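Local coordinates for protein lipolytic enzyme, G-D-S-L family (Bacteroides thetaiotaomicron, PDB 7BR2) that metabolizes the drug diltiazem in the gut, as a serine esterase of the SGNH (GDSL) hydrolase family, at residues A[32-37]-A[358-363]; A[57-62]-A[365-370]; A[139-144]-A[197-202]; A[207-212]-A[283-288]; A[271-276]-A[347-352]. One frame throughout, in Å; residues are numbered along the deposited sequence.

Contact 1 of 5, residues A[32-37]-A[358-363]; sequences GGRYHS and YRWELE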
# COMPACT_ATOMS: atom_id res chain seq x y z
N GLY A 32 1.88 10.85 3.64
CA GLY A 32 1.36 10.42 4.91
C GLY A 32 0.59 9.12 4.89
O GLY A 32 0.09 8.71 5.94
N GLY A 33 0.49 8.45 3.74
CA GLY A 33 -0.30 7.24 3.64
C GLY A 33 0.51 5.95 3.62
O GLY A 33 1.74 5.95 3.58
N ARG A 34 -0.21 4.83 3.61
CA ARG A 34 0.41 3.52 3.79
C ARG A 34 0.24 2.57 2.61
O ARG A 34 0.70 1.43 2.70
CB ARG A 34 -0.15 2.86 5.05
CG ARG A 34 0.43 3.39 6.38
CD ARG A 34 -0.26 2.69 7.53
NE ARG A 34 0.21 3.10 8.86
CZ ARG A 34 -0.15 4.22 9.49
NH1 ARG A 34 -0.97 5.10 8.92
NH2 ARG A 34 0.32 4.46 10.70
N TYR A 35 -0.36 3.00 1.51
CA TYR A 35 -0.60 2.06 0.42
C TYR A 35 0.70 1.41 -0.03
O TYR A 35 0.74 0.20 -0.30
CB TYR A 35 -1.32 2.74 -0.75
CG TYR A 35 -0.50 3.74 -1.54
CD1 TYR A 35 0.40 3.32 -2.54
CD2 TYR A 35 -0.65 5.10 -1.33
CE1 TYR A 35 1.15 4.25 -3.28
CE2 TYR A 35 0.08 6.04 -2.07
CZ TYR A 35 0.97 5.61 -3.05
OH TYR A 35 1.69 6.54 -3.76
N HIS A 36 1.79 2.19 -0.08
CA HIS A 36 3.07 1.64 -0.49
C HIS A 36 3.61 0.68 0.55
O HIS A 36 4.20 -0.35 0.21
CB HIS A 36 4.07 2.77 -0.78
CG HIS A 36 3.99 3.91 0.19
ND1 HIS A 36 4.56 3.87 1.45
CD2 HIS A 36 3.44 5.14 0.07
CE1 HIS A 36 4.34 5.02 2.07
NE2 HIS A 36 3.67 5.81 1.25
N SER A 37 3.39 0.99 1.83
CA SER A 37 3.77 0.07 2.89
C SER A 37 2.95 -1.22 2.83
O SER A 37 3.47 -2.31 3.06
CB SER A 37 3.63 0.76 4.25
OG SER A 37 4.15 -0.04 5.30
N TYR A 358 6.60 -0.08 12.10
CA TYR A 358 7.72 0.65 12.72
C TYR A 358 8.62 1.28 11.66
O TYR A 358 9.01 2.46 11.75
CB TYR A 358 8.57 -0.30 13.57
CG TYR A 358 8.02 -0.71 14.92
CD1 TYR A 358 7.58 0.23 15.84
CD2 TYR A 358 8.00 -2.05 15.30
CE1 TYR A 358 7.10 -0.14 17.07
CE2 TYR A 358 7.51 -2.43 16.55
CZ TYR A 358 7.06 -1.47 17.42
OH TYR A 358 6.58 -1.82 18.66
N ARG A 359 8.96 0.48 10.65
CA ARG A 359 9.78 0.95 9.54
C ARG A 359 9.12 2.12 8.82
O ARG A 359 9.77 3.14 8.54
CB ARG A 359 10.04 -0.21 8.56
CG ARG A 359 10.80 0.19 7.30
CD ARG A 359 10.35 -0.67 6.11
NE ARG A 359 8.94 -0.48 5.77
CZ ARG A 359 8.46 0.56 5.10
NH1 ARG A 359 9.28 1.53 4.70
NH2 ARG A 359 7.16 0.64 4.82
N TRP A 360 7.83 1.98 8.52
CA TRP A 360 7.11 3.04 7.83
C TRP A 360 7.18 4.35 8.61
O TRP A 360 7.35 5.43 8.02
CB TRP A 360 5.66 2.61 7.58
CG TRP A 360 4.78 3.68 7.02
CD1 TRP A 360 4.58 3.98 5.71
CD2 TRP A 360 4.00 4.62 7.78
NE1 TRP A 360 3.70 5.04 5.60
CE2 TRP A 360 3.34 5.45 6.86
CE3 TRP A 360 3.79 4.83 9.15
CZ2 TRP A 360 2.49 6.49 7.26
CZ3 TRP A 360 2.94 5.86 9.55
CH2 TRP A 360 2.30 6.68 8.60
N GLU A 361 7.08 4.28 9.95
CA GLU A 361 7.16 5.50 10.77
C GLU A 361 8.53 6.16 10.66
O GLU A 361 8.64 7.39 10.49
CB GLU A 361 6.86 5.18 12.24
CG GLU A 361 5.38 5.08 12.56
CD GLU A 361 5.11 4.45 13.92
OE1 GLU A 361 5.94 4.63 14.85
OE2 GLU A 361 4.06 3.76 14.06
N LEU A 362 9.60 5.36 10.76
CA LEU A 362 10.94 5.90 10.57
C LEU A 362 11.06 6.59 9.21
O LEU A 362 11.53 7.75 9.10
CB LEU A 362 11.96 4.78 10.70
CG LEU A 362 12.28 4.35 12.13
CD1 LEU A 362 13.07 3.02 12.17
CD2 LEU A 362 13.02 5.45 12.86
N GLU A 363 10.57 5.92 8.16
CA GLU A 363 10.63 6.53 6.83
C GLU A 363 9.87 7.85 6.79
O GLU A 363 10.31 8.81 6.14
CB GLU A 363 10.09 5.56 5.77
CG GLU A 363 10.37 6.02 4.35
CD GLU A 363 9.81 5.08 3.28
OE1 GLU A 363 8.89 4.29 3.59
OE2 GLU A 363 10.31 5.14 2.13
O HOH W 1 6.48 2.54 2.78

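Contact 2 of 5, residues A[57-62]-A[365-370]; sequences GGIGGD and TFREYA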
# COMPACT_ATOMS: atom_id res chain seq x y z
N GLY A 57 8.03 8.35 -1.74
CA GLY A 57 8.54 9.59 -2.30
C GLY A 57 7.44 10.62 -2.39
O GLY A 57 7.31 11.34 -3.38
N GLY A 58 6.59 10.66 -1.36
CA GLY A 58 5.54 11.64 -1.27
C GLY A 58 6.00 12.80 -0.39
O GLY A 58 6.76 12.60 0.55
N ILE A 59 5.55 14.00 -0.74
CA ILE A 59 5.66 15.18 0.11
C ILE A 59 4.31 15.90 0.08
O ILE A 59 3.79 16.21 -0.99
CB ILE A 59 6.78 16.13 -0.36
CG1 ILE A 59 8.14 15.43 -0.26
CG2 ILE A 59 6.77 17.41 0.45
CD1 ILE A 59 9.31 16.35 -0.45
N GLY A 60 3.74 16.14 1.26
CA GLY A 60 2.44 16.79 1.32
C GLY A 60 2.46 18.16 0.67
O GLY A 60 3.39 18.95 0.85
N GLY A 61 1.39 18.46 -0.08
CA GLY A 61 1.23 19.73 -0.75
C GLY A 61 1.77 19.79 -2.16
O GLY A 61 1.55 20.79 -2.84
N ASP A 62 2.51 18.77 -2.62
CA ASP A 62 3.18 18.86 -3.92
C ASP A 62 2.21 18.90 -5.09
O ASP A 62 1.19 18.21 -5.11
CB ASP A 62 4.14 17.68 -4.13
CG ASP A 62 5.52 17.90 -3.50
OD1 ASP A 62 5.66 18.82 -2.65
OD2 ASP A 62 6.48 17.19 -3.88
N THR A 365 9.71 10.01 9.13
CA THR A 365 10.58 11.09 9.63
C THR A 365 11.52 11.56 8.53
O THR A 365 11.77 12.78 8.38
CB THR A 365 11.37 10.67 10.87
OG1 THR A 365 12.45 9.80 10.52
CG2 THR A 365 10.46 9.99 11.88
N PHE A 366 11.98 10.63 7.69
CA PHE A 366 12.78 11.07 6.54
C PHE A 366 11.96 11.93 5.57
O PHE A 366 12.51 12.86 4.95
CB PHE A 366 13.39 9.87 5.80
CG PHE A 366 14.64 9.33 6.45
CD1 PHE A 366 14.56 8.43 7.51
CD2 PHE A 366 15.90 9.69 5.98
CE1 PHE A 366 15.71 7.92 8.11
CE2 PHE A 366 17.06 9.18 6.57
CZ PHE A 366 16.95 8.29 7.65
N ARG A 367 10.66 11.67 5.46
CA ARG A 367 9.81 12.48 4.57
C ARG A 367 9.63 13.90 5.12
O ARG A 367 9.55 14.87 4.36
CB ARG A 367 8.44 11.82 4.38
CG ARG A 367 8.43 10.47 3.67
CD ARG A 367 9.48 10.38 2.60
NE ARG A 367 9.16 11.19 1.45
CZ ARG A 367 10.05 11.64 0.58
NH1 ARG A 367 9.66 12.38 -0.45
NH2 ARG A 367 11.33 11.34 0.75
N GLU A 368 9.52 14.03 6.45
CA GLU A 368 9.48 15.36 7.07
C GLU A 368 10.78 16.12 6.80
O GLU A 368 10.77 17.32 6.48
CB GLU A 368 9.23 15.23 8.57
CG GLU A 368 7.90 14.59 8.96
CD GLU A 368 6.72 15.54 8.81
OE1 GLU A 368 6.94 16.77 8.84
OE2 GLU A 368 5.58 15.08 8.65
N TYR A 369 11.90 15.42 6.88
CA TYR A 369 13.16 16.08 6.55
C TYR A 369 13.16 16.54 5.10
O TYR A 369 13.56 17.67 4.79
CB TYR A 369 14.34 15.15 6.86
CG TYR A 369 15.64 15.52 6.18
CD1 TYR A 369 16.47 16.51 6.70
CD2 TYR A 369 16.05 14.84 5.03
CE1 TYR A 369 17.68 16.84 6.08
CE2 TYR A 369 17.25 15.16 4.41
CZ TYR A 369 18.06 16.16 4.93
OH TYR A 369 19.25 16.46 4.31
N ALA A 370 12.65 15.70 4.19
CA ALA A 370 12.58 16.07 2.78
C ALA A 370 11.70 17.30 2.57
O ALA A 370 11.99 18.13 1.69
CB ALA A 370 12.06 14.90 1.94

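Contact 3 of 5, residues A[139-144]-A[197-202]; sequences PYDETA and SFTLCG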
# COMPACT_ATOMS: atom_id res chain seq x y z
N PRO A 139 -9.21 9.37 -6.01
CA PRO A 139 -10.08 10.48 -6.41
C PRO A 139 -10.46 11.42 -5.27
O PRO A 139 -10.33 11.10 -4.09
CB PRO A 139 -11.33 9.75 -6.93
CG PRO A 139 -11.43 8.56 -6.00
CD PRO A 139 -10.00 8.17 -5.66
N TYR A 140 -10.93 12.61 -5.66
CA TYR A 140 -11.67 13.47 -4.75
C TYR A 140 -13.12 13.02 -4.73
O TYR A 140 -13.79 13.02 -5.77
CB TYR A 140 -11.56 14.93 -5.18
CG TYR A 140 -12.34 15.88 -4.29
CD1 TYR A 140 -11.83 16.30 -3.06
CD2 TYR A 140 -13.59 16.34 -4.66
CE1 TYR A 140 -12.54 17.16 -2.24
CE2 TYR A 140 -14.32 17.21 -3.84
CZ TYR A 140 -13.79 17.61 -2.63
OH TYR A 140 -14.50 18.47 -1.82
N ASP A 141 -13.61 12.60 -3.56
CA ASP A 141 -14.94 12.00 -3.47
C ASP A 141 -16.00 13.09 -3.41
O ASP A 141 -16.26 13.67 -2.36
CB ASP A 141 -15.04 11.11 -2.24
CG ASP A 141 -16.31 10.29 -2.23
OD1 ASP A 141 -17.18 10.51 -3.11
OD2 ASP A 141 -16.46 9.45 -1.32
N GLU A 142 -16.66 13.33 -4.54
CA GLU A 142 -17.67 14.38 -4.66
C GLU A 142 -19.06 13.94 -4.21
O GLU A 142 -19.90 14.80 -3.93
CB GLU A 142 -17.76 14.81 -6.13
CG GLU A 142 -16.51 15.46 -6.68
CD GLU A 142 -16.60 15.72 -8.19
OE1 GLU A 142 -17.63 15.35 -8.80
OE2 GLU A 142 -15.71 16.40 -8.73
N THR A 143 -19.31 12.64 -4.09
CA THR A 143 -20.66 12.12 -3.89
C THR A 143 -20.95 11.71 -2.45
O THR A 143 -22.13 11.61 -2.08
CB THR A 143 -20.91 10.94 -4.84
OG1 THR A 143 -20.02 9.85 -4.54
CG2 THR A 143 -20.65 11.37 -6.28
N ALA A 144 -19.93 11.48 -1.63
CA ALA A 144 -20.14 11.07 -0.25
C ALA A 144 -20.84 12.18 0.54
O ALA A 144 -20.66 13.37 0.26
CB ALA A 144 -18.80 10.73 0.39
N SER A 197 -22.78 8.28 3.77
CA SER A 197 -21.59 8.86 4.38
C SER A 197 -20.33 8.01 4.19
O SER A 197 -19.25 8.42 4.63
CB SER A 197 -21.81 9.08 5.87
OG SER A 197 -21.67 7.85 6.56
N PHE A 198 -20.44 6.82 3.59
CA PHE A 198 -19.26 5.99 3.37
C PHE A 198 -18.32 6.62 2.35
O PHE A 198 -18.76 7.23 1.37
CB PHE A 198 -19.66 4.59 2.91
CG PHE A 198 -20.08 3.66 4.03
CD1 PHE A 198 -20.14 4.11 5.34
CD2 PHE A 198 -20.42 2.33 3.77
CE1 PHE A 198 -20.52 3.25 6.38
CE2 PHE A 198 -20.81 1.47 4.79
CZ PHE A 198 -20.86 1.93 6.09
N THR A 199 -17.02 6.46 2.58
CA THR A 199 -16.05 6.93 1.60
C THR A 199 -14.74 6.19 1.78
O THR A 199 -14.36 5.84 2.90
CB THR A 199 -15.83 8.45 1.72
OG1 THR A 199 -14.82 8.87 0.81
CG2 THR A 199 -15.44 8.82 3.13
N LEU A 200 -14.06 5.94 0.67
CA LEU A 200 -12.68 5.48 0.70
C LEU A 200 -11.70 6.62 0.94
O LEU A 200 -10.51 6.35 1.16
CB LEU A 200 -12.31 4.79 -0.62
CG LEU A 200 -12.88 3.41 -0.91
CD1 LEU A 200 -12.31 2.92 -2.24
CD2 LEU A 200 -12.61 2.42 0.22
N CYS A 201 -12.15 7.87 0.83
CA CYS A 201 -11.27 9.03 0.82
C CYS A 201 -11.30 9.84 2.12
O CYS A 201 -11.16 11.06 2.10
CB CYS A 201 -11.60 9.90 -0.39
SG CYS A 201 -11.65 8.94 -1.96
N GLY A 202 -11.45 9.17 3.26
CA GLY A 202 -11.17 9.82 4.53
C GLY A 202 -12.22 10.86 4.93
O GLY A 202 -13.25 11.03 4.28

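Contact 4 of 5, residues A[207-212]-A[283-288]; sequences HPDNDG and SKKSQA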
# COMPACT_ATOMS: atom_id res chain seq x y z
N HIS A 207 -7.93 12.73 1.59
CA HIS A 207 -6.88 11.89 2.15
C HIS A 207 -7.47 10.58 2.65
O HIS A 207 -8.11 10.56 3.70
CB HIS A 207 -6.16 12.64 3.28
CG HIS A 207 -5.54 13.92 2.83
ND1 HIS A 207 -6.14 15.15 3.02
CD2 HIS A 207 -4.38 14.17 2.16
CE1 HIS A 207 -5.37 16.10 2.50
NE2 HIS A 207 -4.30 15.52 1.97
N PRO A 208 -7.27 9.46 1.94
CA PRO A 208 -7.82 8.18 2.40
C PRO A 208 -7.27 7.74 3.75
O PRO A 208 -6.11 7.98 4.08
CB PRO A 208 -7.40 7.20 1.30
CG PRO A 208 -7.16 8.04 0.09
CD PRO A 208 -6.62 9.35 0.62
N ASP A 209 -8.13 7.08 4.52
CA ASP A 209 -7.77 6.44 5.77
C ASP A 209 -7.09 5.10 5.45
O ASP A 209 -6.86 4.75 4.29
CB ASP A 209 -9.04 6.28 6.62
CG ASP A 209 -8.77 6.15 8.11
OD1 ASP A 209 -7.62 5.91 8.51
OD2 ASP A 209 -9.74 6.26 8.89
N ASN A 210 -6.78 4.32 6.49
CA ASN A 210 -6.05 3.07 6.30
C ASN A 210 -6.79 2.12 5.37
O ASN A 210 -6.18 1.39 4.58
CB ASN A 210 -5.80 2.39 7.64
CG ASN A 210 -4.97 3.23 8.56
OD1 ASN A 210 -3.80 3.52 8.27
ND2 ASN A 210 -5.55 3.64 9.68
N ASP A 211 -8.12 2.09 5.46
CA ASP A 211 -8.91 1.25 4.57
C ASP A 211 -8.74 1.68 3.12
O ASP A 211 -8.57 0.84 2.22
CB ASP A 211 -10.38 1.27 4.97
CG ASP A 211 -10.98 2.68 4.98
OD1 ASP A 211 -10.32 3.62 5.49
OD2 ASP A 211 -12.08 2.86 4.43
N GLY A 212 -8.78 2.99 2.87
CA GLY A 212 -8.57 3.47 1.52
C GLY A 212 -7.20 3.11 0.98
O GLY A 212 -7.07 2.70 -0.18
N SER A 283 -7.90 8.91 12.58
CA SER A 283 -8.26 7.70 11.87
C SER A 283 -9.52 7.07 12.44
O SER A 283 -9.76 7.10 13.65
CB SER A 283 -7.12 6.68 11.92
OG SER A 283 -7.45 5.53 11.19
N LYS A 284 -10.33 6.49 11.57
CA LYS A 284 -11.53 5.80 11.99
C LYS A 284 -11.65 4.38 11.47
O LYS A 284 -12.38 3.58 12.07
CB LYS A 284 -12.79 6.57 11.56
CG LYS A 284 -13.01 7.90 12.27
CD LYS A 284 -13.45 7.61 13.70
CE LYS A 284 -13.16 8.75 14.66
NZ LYS A 284 -13.78 8.44 15.98
N LYS A 285 -10.94 4.01 10.42
CA LYS A 285 -11.05 2.69 9.84
C LYS A 285 -9.66 2.10 9.68
O LYS A 285 -8.69 2.81 9.39
CB LYS A 285 -11.77 2.74 8.49
CG LYS A 285 -13.20 3.26 8.58
CD LYS A 285 -13.80 3.51 7.19
CE LYS A 285 -13.32 4.84 6.62
NZ LYS A 285 -13.72 4.98 5.19
N SER A 286 -9.58 0.79 9.86
CA SER A 286 -8.30 0.09 9.86
C SER A 286 -8.01 -0.48 8.48
O SER A 286 -8.87 -0.48 7.60
CB SER A 286 -8.31 -1.02 10.91
OG SER A 286 -9.22 -2.04 10.55
N GLN A 287 -6.76 -0.90 8.29
CA GLN A 287 -6.40 -1.70 7.12
C GLN A 287 -7.39 -2.86 6.94
O GLN A 287 -7.79 -3.20 5.81
CB GLN A 287 -4.94 -2.17 7.27
CG GLN A 287 -4.34 -2.95 6.11
CD GLN A 287 -3.00 -3.60 6.47
OE1 GLN A 287 -2.60 -3.62 7.63
NE2 GLN A 287 -2.31 -4.16 5.48
N ALA A 288 -7.80 -3.50 8.06
CA ALA A 288 -8.66 -4.68 8.01
C ALA A 288 -10.01 -4.39 7.38
O ALA A 288 -10.61 -5.28 6.76
CB ALA A 288 -8.83 -5.24 9.43
O HOH W 2 -10.61 5.85 4.02

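Contact 5 of 5, residues A[271-276]-A[347-352]; sequences PYPLDT and QQALTI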
# COMPACT_ATOMS: atom_id res chain seq x y z
N PRO A 271 0.17 -15.92 5.14
CA PRO A 271 -1.03 -15.13 4.87
C PRO A 271 -0.74 -13.63 4.95
O PRO A 271 0.22 -13.19 5.59
CB PRO A 271 -2.01 -15.55 5.96
CG PRO A 271 -1.14 -16.01 7.09
CD PRO A 271 0.07 -16.64 6.43
N TYR A 272 -1.59 -12.86 4.28
CA TYR A 272 -1.46 -11.41 4.35
C TYR A 272 -2.04 -10.92 5.66
O TYR A 272 -3.21 -11.21 5.96
CB TYR A 272 -2.17 -10.73 3.20
CG TYR A 272 -1.84 -9.27 3.14
CD1 TYR A 272 -0.69 -8.82 2.49
CD2 TYR A 272 -2.65 -8.32 3.77
CE1 TYR A 272 -0.37 -7.48 2.44
CE2 TYR A 272 -2.33 -6.97 3.73
CZ TYR A 272 -1.19 -6.56 3.07
OH TYR A 272 -0.88 -5.22 3.02
N PRO A 273 -1.26 -10.23 6.49
CA PRO A 273 -1.77 -9.76 7.78
C PRO A 273 -2.40 -8.38 7.67
O PRO A 273 -1.92 -7.50 6.96
CB PRO A 273 -0.50 -9.75 8.65
CG PRO A 273 0.58 -9.46 7.69
CD PRO A 273 0.19 -10.04 6.35
N LEU A 274 -3.51 -8.22 8.39
CA LEU A 274 -4.31 -7.01 8.35
C LEU A 274 -4.32 -6.36 9.73
O LEU A 274 -4.66 -7.00 10.73
CB LEU A 274 -5.74 -7.32 7.90
CG LEU A 274 -5.82 -7.80 6.45
CD1 LEU A 274 -7.17 -8.43 6.12
CD2 LEU A 274 -5.49 -6.68 5.47
N ASP A 275 -3.91 -5.10 9.78
CA ASP A 275 -3.96 -4.34 11.01
C ASP A 275 -5.41 -3.96 11.30
O ASP A 275 -6.10 -3.40 10.43
CB ASP A 275 -3.08 -3.10 10.88
CG ASP A 275 -2.64 -2.54 12.21
OD1 ASP A 275 -3.22 -2.94 13.25
OD2 ASP A 275 -1.72 -1.70 12.20
N THR A 276 -5.88 -4.25 12.51
CA THR A 276 -7.26 -3.94 12.89
C THR A 276 -7.37 -2.63 13.64
O THR A 276 -8.48 -2.22 13.98
CB THR A 276 -7.85 -5.05 13.76
OG1 THR A 276 -7.12 -5.15 14.98
CG2 THR A 276 -7.80 -6.36 13.03
N GLN A 347 0.11 -15.37 13.09
CA GLN A 347 0.86 -14.67 14.12
C GLN A 347 2.24 -14.23 13.60
O GLN A 347 2.68 -13.10 13.84
CB GLN A 347 1.00 -15.56 15.35
CG GLN A 347 -0.30 -15.81 16.11
CD GLN A 347 -0.83 -14.54 16.77
OE1 GLN A 347 -1.93 -14.06 16.45
NE2 GLN A 347 -0.06 -13.99 17.70
N GLN A 348 2.91 -15.11 12.85
CA GLN A 348 4.18 -14.77 12.21
C GLN A 348 4.00 -13.61 11.23
O GLN A 348 4.79 -12.65 11.21
CB GLN A 348 4.70 -16.02 11.49
CG GLN A 348 6.00 -15.90 10.71
CD GLN A 348 6.38 -17.21 10.05
OE1 GLN A 348 5.66 -18.20 10.19
NE2 GLN A 348 7.49 -17.22 9.32
N ALA A 349 2.94 -13.68 10.41
CA ALA A 349 2.68 -12.60 9.48
C ALA A 349 2.43 -11.29 10.21
O ALA A 349 2.89 -10.23 9.77
CB ALA A 349 1.50 -12.97 8.57
N LEU A 350 1.73 -11.34 11.35
CA LEU A 350 1.46 -10.14 12.14
C LEU A 350 2.75 -9.55 12.69
O LEU A 350 2.91 -8.32 12.74
CB LEU A 350 0.49 -10.47 13.28
CG LEU A 350 -1.01 -10.65 13.00
CD1 LEU A 350 -1.69 -11.08 14.30
CD2 LEU A 350 -1.68 -9.39 12.45
N THR A 351 3.67 -10.41 13.15
CA THR A 351 4.99 -9.95 13.56
C THR A 351 5.64 -9.11 12.46
O THR A 351 6.14 -8.00 12.71
CB THR A 351 5.88 -11.14 13.89
OG1 THR A 351 5.21 -12.01 14.82
CG2 THR A 351 7.19 -10.66 14.48
N ILE A 352 5.63 -9.64 11.24
CA ILE A 352 6.18 -8.91 10.09
C ILE A 352 5.44 -7.59 9.87
O ILE A 352 6.05 -6.56 9.55
CB ILE A 352 6.14 -9.80 8.84
CG1 ILE A 352 7.18 -10.91 9.00
CG2 ILE A 352 6.43 -8.97 7.59
CD1 ILE A 352 6.81 -12.15 8.27

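Contact 1 of 5, residues A[32-37]-A[358-363]
Trp-360 carries this contact, its indole reaching out of helix 344-377 with CG anti to the backbone N. Trp-360 NE1 donates to the carbonyl O of Gly-33 over 3.0 Å. The oxygen lies near the ring plane, but the donor sits above the carbonyl plane and the bond is bent (146°). Arg-34, extended, lies over one face: CG rides on the five-membered ring, while CZ stands 3.8 Å from the centroid of the six-membered ring of Trp-360, a cation-pi stack with planes 26° apart. His-36 CE1 comes to 3.6 Å from Trp-360 NE1 at the indole edge, and Ser-37 CB packs near Trp-360 CD1. An alanine in place of Trp-360 would remove the indole and would probably leave the Gly-33 carbonyl and Arg-34 guanidinium less firmly placed. Arg-359 NH2 makes a weak bond to Ser-37 OG, its NH1 bridges to Glu-363 OE1, and a water links Arg-359 NH2, Glu-363 OE1 and His-36 ND1. Glu-357 pairs with Arg-34, Thr-30 O with His-36 NE2, Asn-356 with Arg-359 NE. The start of helix 35-46 thus meets helix 344-377, with Glu-363 bonded to strand 53-58 and helix 417-437 against Arg-359 and Leu-362.

Contact 2 of 5, residues A[57-62]-A[365-370]
Of the residues in 365-370, Phe-366 rests on helix 417-437, and the contact begins at Arg-367. This side chain leaves helix 344-377 toward the other segment with CG anti to the carbonyl carbon, then bends at chi2 and chi3 (-35° and -72°), which sets one face of the guanidinium on Gly-57 and its edge on the Gly-58 carbonyl. It holds the carbonyl O of Gly-58 side-on with two nitrogens. Arg-367 NE is the better placed donor, 2.9 Å from Gly-58 O, in the carbonyl plane and fairly straight at 152°. Arg-367 NH1 reaches the same Gly-58 O at 3.1 Å from well above that plane. The carbonyl belongs to the end of strand 53-58, the outermost strand on one side of the five-stranded parallel sheet of the SGNH fold. The glycine-rich loop after it matches in position the block that in relatives lends a glycine N-H to the oxyanion hole, and probably does so here; a type II turn runs from Ile-59 to Asp-62. Arg-367 is also sandwiched: Gly-57 CA lies 3.5 Å above one face of the guanidinium. On the opposite face Ala-370 CB, one turn further along the helix, sits 3.7 Å from the plane of the Arg-367 guanidinium. NH1 has a second, charged partner, Asp-74. Ile-59 crosses the arginine at about a right angle, its CG1 3.4 Å from Arg-367 NH1. Finally, at Ala-370, the methyl CB meets Ile-59 CD1 at 3.9 Å.

Contact 3 of 5, residues A[139-144]-A[197-202]
Two irregular loops of the SGNH hydrolase domain meet here, one following strand 131-136 and the other preceding helix 210-223, and each is folded by a side-chain turn: an Asx turn at Asp-141 and an ST turn at Thr-199. The tight part is centred on the Asp-141 carboxylate, which points across with CG anti to the backbone N (chi1 -170°). Asp-141 OD2 accepts from Thr-199 OG1 at 2.8 Å through its anti lone pair. Asp-141 OD1 turns back to its own loop and takes two backbone donors from above the carboxylate plane, Thr-143 N at 3.2 Å and Ala-144 N at 3.3 Å. Next to this polar cluster Cys-201 SG fits against Asp-141 CB at 4.0 Å and against Pro-139 CG at 4.1 Å. An alanine in place of Asp-141 would remove the carboxylate and with it the bonds to Thr-199 OG1, Thr-143 N and Ala-144 N, and would probably loosen both the turn and its tie to Thr-199. The other end is looser. Ser-197, Phe-198 and Thr-143 are exposed, and the closest approach there is Ala-144 CB to Phe-198 O, 3.6 Å. Gln-192 of helix 181-194 spans this end, its NE2 bonding Phe-198 O and, weakly, Asp-141 OD2. Cys-201 also lies near the probable catalytic triad without touching it. The hydroxyl that binds Asp-141 is itself gripped from behind: Cys-201 N donates to Thr-199 OG1 at 2.9 Å and 161°.

Contact 4 of 5, residues A[207-212]-A[283-288]
Segment 207-212 carries the histidine of a Ser-His-Asp arrangement and leads into helix 210-223, as the last catalytic block does in SGNH hydrolases. His-207 would be the catalytic base, its ND1 bonded to Asp-204 and its NE2 to Ser-28. The loop 283-288 packs against the start of that helix. Asp-209, at the N-cap position, makes no capping bond; its carboxylate faces the loop instead, CG anti to the backbone N. Asp-209 OD1 receives Ser-283 OG at 2.7 Å on its syn lone pair. On the same oxygen Asn-210 N comes in from above the carboxylate plane, 2.7 Å from Asp-209 OD1. OD2 is likewise held twice: Lys-284 N reaches Asp-209 OD2 at 2.8 Å, nearly straight (168°) and on the syn side. Lys-285 N meets Asp-209 OD2 at 3.0 Å from above the plane. Beside it Asn-210 ND2 donates to Lys-285 O over 3.3 Å, in the carbonyl plane, while also bonding Arg-279 O. Lys-285, bent at chi3, runs its chain obliquely past the Asp-211 carboxylate and closes a salt bridge from NZ to the syn side of Asp-211 OD2, 2.8 Å long. A water joins Asp-209 N to Asp-211 OD1. Four donors on one carboxylate would favour its ionised form, so Asp-209 is probably charged, whereas the closeness of Glu-293 to Asp-211 suggests that Lys-285 offsets like charges there.

Contact 5 of 5, residues A[271-276]-A[347-352]
Pro-273 presses its ring on helix 344-377 between Ala-349 and Leu-350, and can be traced atom by atom. Its CB points toward the helix, and Pro-273 CB touches Leu-350 CD2 at 4.0 Å. The same Pro-273 CB lies 3.6 Å from the carbonyl O of Ala-349. At the tip of the ring, Pro-273 CG makes the closest approach, 3.2 Å to Ala-349 O, so that a ring methylene is set against a helix carbonyl. Pro-273 CG also meets the methyl of Ala-349, 3.7 Å from CG to CB. Pro-273 CD, closing the ring toward the backbone, is 3.9 Å from Ala-349 CB, and lies over one face of the Tyr-272 ring, near its rim. No hydrogen bond joins the two segments, and the contact is van der Waals packing of aliphatic carbons on one another and on backbone carbonyls. Segment 271-276 is an extended connection that leaves the antiparallel sheet after strand 260-267 and runs alongside helix 344-377 on its way to helix 296-300. Tyr-272 points away from helix 344-377 and packs on helix 35-46, where its OH bonds Phe-38 O, while Pro-271 and Pro-273 meet the long helix. Ala-349 CB settles between the prolines, 3.3 Å from Pro-271 O. Beyond it Leu-350, with CG anti to its carbonyl carbon, carries CD2 to 4.2 Å from Leu-274 O. The backbone of Leu-274 is held from the helix as well, its N bonding the hydroxyl of Tyr-346.

Helix 344-377 is common to contacts 5, 1 and 2, met in that order along it; centres of contacts 5 and 1 lie about 16 Å apart and those of 1 and 2 about 11 Å. It spans from the loop after strand 260-267 to helix 35-46 and strand 53-58. Contacts 1 and 2 alternate along the chain, and both enclose the other three. Contact 3 closes before contact 4 opens, and the two touch, their centres about 12 Å apart. Contacts 4 and 5 cross and touch within 271-288. Contacts 1, 2 and 4 join the later chain to the SGNH region, contact 3 is internal to it, and contact 5 ties the later loop to the long helix.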